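Local coordinates for b11L5F_LGL (Synthetic construct, PDB 6CZG), which is a computationally designed eight-stranded beta-barrel, probably intended to bind a small fluorogenic ligand and switch on its fluorescence, at residues P12-V17 against Q30-P35; T65-D70 against L87-P92. All coordinates share one frame; numbering follows the deposited sequence.

Interaction 1. Residues P12-V17 against Q30-P35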
loop_
_atom_site.group_PDB
_atom_site.type_symbol
_atom_site.label_atom_id
_atom_site.label_comp_id
_atom_site.label_asym_id
_atom_site.label_seq_id
_atom_site.Cartn_x
_atom_site.Cartn_y
_atom_site.Cartn_z
ATOM N N PRO A 12 2.858 9.478 -5.665
ATOM C CA PRO A 12 2.877 8.961 -7.043
ATOM C C PRO A 12 4.211 8.330 -7.420
ATOM O O PRO A 12 5.280 8.882 -7.150
ATOM C CB PRO A 12 2.591 10.207 -7.887
ATOM C CG PRO A 12 1.779 11.060 -7.011
ATOM C CD PRO A 12 2.338 10.860 -5.633
ATOM N N GLY A 13 4.140 7.157 -8.057
ATOM C CA GLY A 13 5.324 6.444 -8.484
ATOM C C GLY A 13 5.337 5.028 -7.947
ATOM O O GLY A 13 4.308 4.491 -7.525
ATOM N N THR A 14 6.522 4.420 -7.964
ATOM C CA THR A 14 6.704 3.021 -7.601
ATOM C C THR A 14 7.465 2.900 -6.286
ATOM O O THR A 14 8.450 3.615 -6.055
ATOM C CB THR A 14 7.445 2.268 -8.713
ATOM O OG1 THR A 14 6.616 2.207 -9.880
ATOM C CG2 THR A 14 7.797 0.852 -8.278
ATOM N N TRP A 15 7.013 1.981 -5.433
ATOM C CA TRP A 15 7.608 1.754 -4.123
ATOM C C TRP A 15 7.877 0.270 -3.929
ATOM O O TRP A 15 7.011 -0.565 -4.215
ATOM C CB TRP A 15 6.690 2.267 -3.005
ATOM C CG TRP A 15 6.343 3.717 -3.125
ATOM C CD1 TRP A 15 5.428 4.274 -3.971
ATOM C CD2 TRP A 15 6.900 4.798 -2.370
ATOM N NE1 TRP A 15 5.387 5.635 -3.792
ATOM C CE2 TRP A 15 6.280 5.982 -2.814
ATOM C CE3 TRP A 15 7.865 4.879 -1.361
ATOM C CZ2 TRP A 15 6.594 7.232 -2.285
ATOM C CZ3 TRP A 15 8.176 6.122 -0.837
ATOM C CH2 TRP A 15 7.542 7.281 -1.301
ATOM N N GLN A 16 9.077 -0.052 -3.451
ATOM C CA GLN A 16 9.402 -1.401 -3.001
ATOM C C GLN A 16 8.825 -1.607 -1.604
ATOM O O GLN A 16 9.198 -0.899 -0.662
ATOM C CB GLN A 16 10.916 -1.611 -3.002
ATOM C CG GLN A 16 11.371 -2.999 -2.564
ATOM C CD GLN A 16 10.823 -4.115 -3.436
ATOM O OE1 GLN A 16 10.516 -5.203 -2.949
ATOM N NE2 GLN A 16 10.710 -3.854 -4.736
ATOM N N VAL A 17 7.921 -2.574 -1.471
ATOM C CA VAL A 17 7.129 -2.760 -0.261
ATOM C C VAL A 17 7.548 -4.061 0.409
ATOM O O VAL A 17 7.642 -5.106 -0.251
ATOM C CB VAL A 17 5.624 -2.772 -0.575
ATOM C CG1 VAL A 17 4.816 -3.059 0.683
ATOM C CG2 VAL A 17 5.207 -1.461 -1.217
ATOM N N GLN A 30 5.903 -4.625 -5.146
ATOM C CA GLN A 30 5.870 -3.239 -5.586
ATOM C C GLN A 30 4.466 -2.676 -5.436
ATOM O O GLN A 30 3.472 -3.399 -5.547
ATOM C CB GLN A 30 6.323 -3.099 -7.045
ATOM C CG GLN A 30 7.784 -3.434 -7.285
ATOM C CD GLN A 30 8.049 -4.927 -7.304
ATOM O OE1 GLN A 30 8.967 -5.414 -6.643
ATOM N NE2 GLN A 30 7.246 -5.662 -8.065
ATOM N N MET A 31 4.399 -1.368 -5.194
ATOM C CA MET A 31 3.143 -0.634 -5.134
ATOM C C MET A 31 3.262 0.614 -5.995
ATOM O O MET A 31 4.193 1.407 -5.816
ATOM C CB MET A 31 2.785 -0.262 -3.692
ATOM C CG MET A 31 1.929 -1.300 -2.987
ATOM S SD MET A 31 1.524 -0.852 -1.290
ATOM C CE MET A 31 0.861 -2.400 -0.682
ATOM N N HIS A 32 2.327 0.783 -6.925
ATOM C CA HIS A 32 2.325 1.904 -7.856
ATOM C C HIS A 32 1.152 2.826 -7.553
ATOM O O HIS A 32 0.011 2.365 -7.433
ATOM C CB HIS A 32 2.248 1.412 -9.303
ATOM C CG HIS A 32 3.173 0.275 -9.604
ATOM N ND1 HIS A 32 4.540 0.429 -9.686
ATOM C CD2 HIS A 32 2.928 -1.035 -9.844
ATOM C CE1 HIS A 32 5.098 -0.736 -9.961
ATOM N NE2 HIS A 32 4.141 -1.642 -10.063
ATOM N N PHE A 33 1.435 4.121 -7.431
ATOM C CA PHE A 33 0.426 5.127 -7.130
ATOM C C PHE A 33 0.317 6.104 -8.291
ATOM O O PHE A 33 1.327 6.670 -8.731
ATOM C CB PHE A 33 0.761 5.879 -5.838
ATOM C CG PHE A 33 0.800 5.004 -4.618
ATOM C CD1 PHE A 33 1.951 4.312 -4.281
ATOM C CD2 PHE A 33 -0.316 4.877 -3.807
ATOM C CE1 PHE A 33 1.989 3.505 -3.157
ATOM C CE2 PHE A 33 -0.283 4.073 -2.682
ATOM C CZ PHE A 33 0.871 3.387 -2.358
ATOM N N GLN A 34 -0.910 6.301 -8.778
ATOM C CA GLN A 34 -1.236 7.249 -9.828
ATOM C C GLN A 34 -2.315 8.214 -9.352
ATOM O O GLN A 34 -3.292 7.788 -8.726
ATOM C CB GLN A 34 -1.719 6.527 -11.096
ATOM C CG GLN A 34 -0.664 6.416 -12.186
ATOM N N PRO A 35 -2.165 9.510 -9.620
ATOM C CA PRO A 35 -3.162 10.483 -9.150
ATOM C C PRO A 35 -4.529 10.240 -9.776
ATOM O O PRO A 35 -4.660 10.095 -10.992
ATOM C CB PRO A 35 -2.575 11.831 -9.583
ATOM C CG PRO A 35 -1.114 11.571 -9.787
ATOM C CD PRO A 35 -1.027 10.163 -10.287
#
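In the first antiparallel hairpin of a closed beta-barrel, strands 13-17 and 30-35 run with N-to-C directions 155° apart, Gly13 to Gln16 paired with Phe33 to Gln30. Gly13 with Phe33 and Trp15 with Met31 are the hydrogen-bonded pairs; Gly13 N donates to Phe33 O at 2.9 Å. At the Gly13 backbone angles a CB would collide with Pro12 O, favouring a residue without one. On the face of Thr14, Gln16, Gln30 and His32, polar groups bridge the strands. Thr14 OG1, anti to the carbonyl carbon and beside the backbone N (chi1 -67°), is hydrogen-bonded to His32 ND1 at 2.7 Å in the imidazole plane, while Thr14 CG2 rests 3.6 Å from His32 CE1. Gln16 NE2 donates to a lone pair of Gln30 OE1 at 3.0 Å, the amide planes 49° apart. An alanine in place of Gln16 would probably leave Gln30 OE1 without this donor and its amide freer to turn. On the reverse face, Trp15 CD1 touches Phe33 CD1 at 3.5 Å, and Leu11 O accepts from the indole NE1. Val17 CG2 packs 3.7 Å from Met31 SD. One polar, partly exposed face and one buried apolar face are typical of a water-soluble beta-barrel wall.

Interaction 2. Residues T65-D70 against L87-P92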
loop_
_atom_site.group_PDB
_atom_site.type_symbol
_atom_site.label_atom_id
_atom_site.label_comp_id
_atom_site.label_asym_id
_atom_site.label_seq_id
_atom_site.Cartn_x
_atom_site.Cartn_y
_atom_site.Cartn_z
ATOM N N THR A 65 -4.685 12.643 6.959
ATOM C CA THR A 65 -4.079 13.833 7.532
ATOM C C THR A 65 -2.986 14.277 6.578
ATOM O O THR A 65 -2.625 13.538 5.655
ATOM C CB THR A 65 -3.501 13.553 8.933
ATOM O OG1 THR A 65 -2.364 12.691 8.822
ATOM C CG2 THR A 65 -4.544 12.909 9.838
ATOM N N PRO A 66 -2.441 15.505 6.754
ATOM C CA PRO A 66 -1.371 15.976 5.862
ATOM C C PRO A 66 -0.298 14.944 5.541
ATOM O O PRO A 66 0.240 14.940 4.430
ATOM C CB PRO A 66 -0.786 17.158 6.640
ATOM C CG PRO A 66 -1.974 17.742 7.321
ATOM C CD PRO A 66 -2.903 16.586 7.647
ATOM N N ASP A 67 0.015 14.058 6.488
ATOM C CA ASP A 67 1.047 13.050 6.277
ATOM C C ASP A 67 0.532 11.617 6.362
ATOM O O ASP A 67 1.347 10.686 6.376
ATOM C CB ASP A 67 2.188 13.243 7.283
ATOM C CG ASP A 67 2.823 14.616 7.189
ATOM O OD1 ASP A 67 2.921 15.153 6.065
ATOM O OD2 ASP A 67 3.232 15.155 8.239
ATOM N N THR A 68 -0.783 11.399 6.415
ATOM C CA THR A 68 -1.323 10.047 6.488
ATOM C C THR A 68 -2.455 9.864 5.488
ATOM O O THR A 68 -3.230 10.790 5.219
ATOM C CB THR A 68 -1.840 9.690 7.894
ATOM O OG1 THR A 68 -2.985 10.494 8.204
ATOM C CG2 THR A 68 -0.760 9.905 8.948
ATOM N N MET A 69 -2.547 8.647 4.952
ATOM C CA MET A 69 -3.566 8.266 3.987
ATOM C C MET A 69 -4.288 7.013 4.461
ATOM O O MET A 69 -3.720 6.181 5.174
ATOM C CB MET A 69 -2.965 7.999 2.597
ATOM C CG MET A 69 -1.957 9.031 2.128
ATOM S SD MET A 69 -2.708 10.329 1.132
ATOM C CE MET A 69 -3.433 9.365 -0.190
ATOM N N ASP A 70 -5.549 6.886 4.055
ATOM C CA ASP A 70 -6.310 5.660 4.253
ATOM C C ASP A 70 -6.048 4.713 3.090
ATOM O O ASP A 70 -5.877 5.152 1.949
ATOM C CB ASP A 70 -7.805 5.958 4.368
ATOM C CG ASP A 70 -8.253 6.153 5.803
ATOM O OD1 ASP A 70 -7.820 5.368 6.673
ATOM N N LEU A 87 -1.312 4.625 5.604
ATOM C CA LEU A 87 0.041 4.942 5.165
ATOM C C LEU A 87 0.508 6.208 5.867
ATOM O O LEU A 87 -0.190 7.227 5.850
ATOM C CB LEU A 87 0.102 5.126 3.647
ATOM C CG LEU A 87 0.188 3.853 2.803
ATOM C CD1 LEU A 87 -0.036 4.166 1.330
ATOM C CD2 LEU A 87 1.521 3.154 3.012
ATOM N N THR A 88 1.685 6.144 6.481
ATOM C CA THR A 88 2.244 7.261 7.232
ATOM C C THR A 88 3.504 7.749 6.532
ATOM O O THR A 88 4.425 6.964 6.288
ATOM C CB THR A 88 2.557 6.858 8.672
ATOM O OG1 THR A 88 1.361 6.393 9.310
ATOM C CG2 THR A 88 3.115 8.043 9.447
ATOM N N LEU A 89 3.537 9.040 6.210
ATOM C CA LEU A 89 4.718 9.644 5.606
ATOM C C LEU A 89 5.825 9.735 6.648
ATOM O O LEU A 89 5.699 10.462 7.638
ATOM C CB LEU A 89 4.381 11.022 5.045
ATOM C CG LEU A 89 5.572 11.881 4.613
ATOM C CD1 LEU A 89 6.265 11.272 3.405
ATOM C CD2 LEU A 89 5.133 13.309 4.319
ATOM N N ASP A 90 6.910 8.998 6.427
ATOM C CA ASP A 90 8.103 9.085 7.261
ATOM C C ASP A 90 9.172 9.970 6.641
ATOM O O ASP A 90 9.816 10.751 7.349
ATOM C CB ASP A 90 8.678 7.688 7.515
ATOM C CG ASP A 90 9.504 7.619 8.784
ATOM O OD1 ASP A 90 9.008 7.070 9.791
ATOM O OD2 ASP A 90 10.650 8.116 8.776
ATOM N N SER A 91 9.367 9.862 5.332
ATOM C CA SER A 91 10.272 10.724 4.588
ATOM C C SER A 91 9.843 10.702 3.130
ATOM O O SER A 91 9.106 9.799 2.713
ATOM C CB SER A 91 11.731 10.261 4.736
ATOM O OG SER A 91 12.050 9.263 3.783
ATOM N N PRO A 92 10.273 11.682 2.329
ATOM C CA PRO A 92 9.926 11.666 0.897
ATOM C C PRO A 92 10.342 10.395 0.168
ATOM O O PRO A 92 9.896 10.188 -0.968
ATOM C CB PRO A 92 10.665 12.891 0.345
ATOM C CG PRO A 92 10.739 13.820 1.506
ATOM C CD PRO A 92 10.912 12.950 2.724
#
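With CG of Asp67 anti to the carbonyl carbon and beside the backbone N (chi1 -58°), and CG of Leu89 anti to its own backbone N (chi1 169°), the two side chains are brought together across one end of the antiparallel hairpin formed by strands 68-75 and 81-91. Asp67 OD1 comes within 3.4 Å of Leu89 CD2, and Asp67 CB lies 3.8 Å from Leu89 CB. The carboxylate is held from beyond the hairpin by a salt bridge from OD1 to Arg6 NE, and Leu89 packs on the same arginine. Asp67 is set there by a type I turn from Thr65 to Thr68, in which Thr65 N bonds Thr68 O and Thr68 N bonds Thr65 O. Beyond the turn, Met69 and Leu87 form a hydrogen-bonded pair, with Met69 N 2.9 Å from Leu87 O and the reciprocal bond from Leu87 N to Met69 O. Met69 CB is 4.3 Å from Leu87 CB, after which the Met69 chain leads away to Val61, Cys63 and helix 6-10. In the neighbouring non-hydrogen-bonded pair, Thr68 and Thr88 lie side by side on the other face, Thr68 CG2 4.1 Å from Thr88 OG1. The pairing ends with Leu89 N donating to Asp67 O at 2.7 Å, nearly in line with the carbonyl bond (C=O...N angle 167°).

In the fold
Interaction 1 closes before interaction 2 opens along the chain; each joins two strands consecutive in sequence, 13-20 with 26-37 and 68-75 with 81-91. Both belong to the single eight-stranded antiparallel sheet that closes into the barrel, and their centres lie about 14 Å apart. They nevertheless meet: Phe33 CZ packs 3.9 Å from Leu87 CD1, and Trp15 CH2 is 3.8 Å from Pro92 O. Phe95 on strand 94-101 connects them further, forming an edge-to-face ring pair with Trp15 and touching Leu89. The Phe33-Leu87 contact and the shared Phe95 are as expected where an eight-stranded sheet closes on itself and non-adjacent strands meet inside.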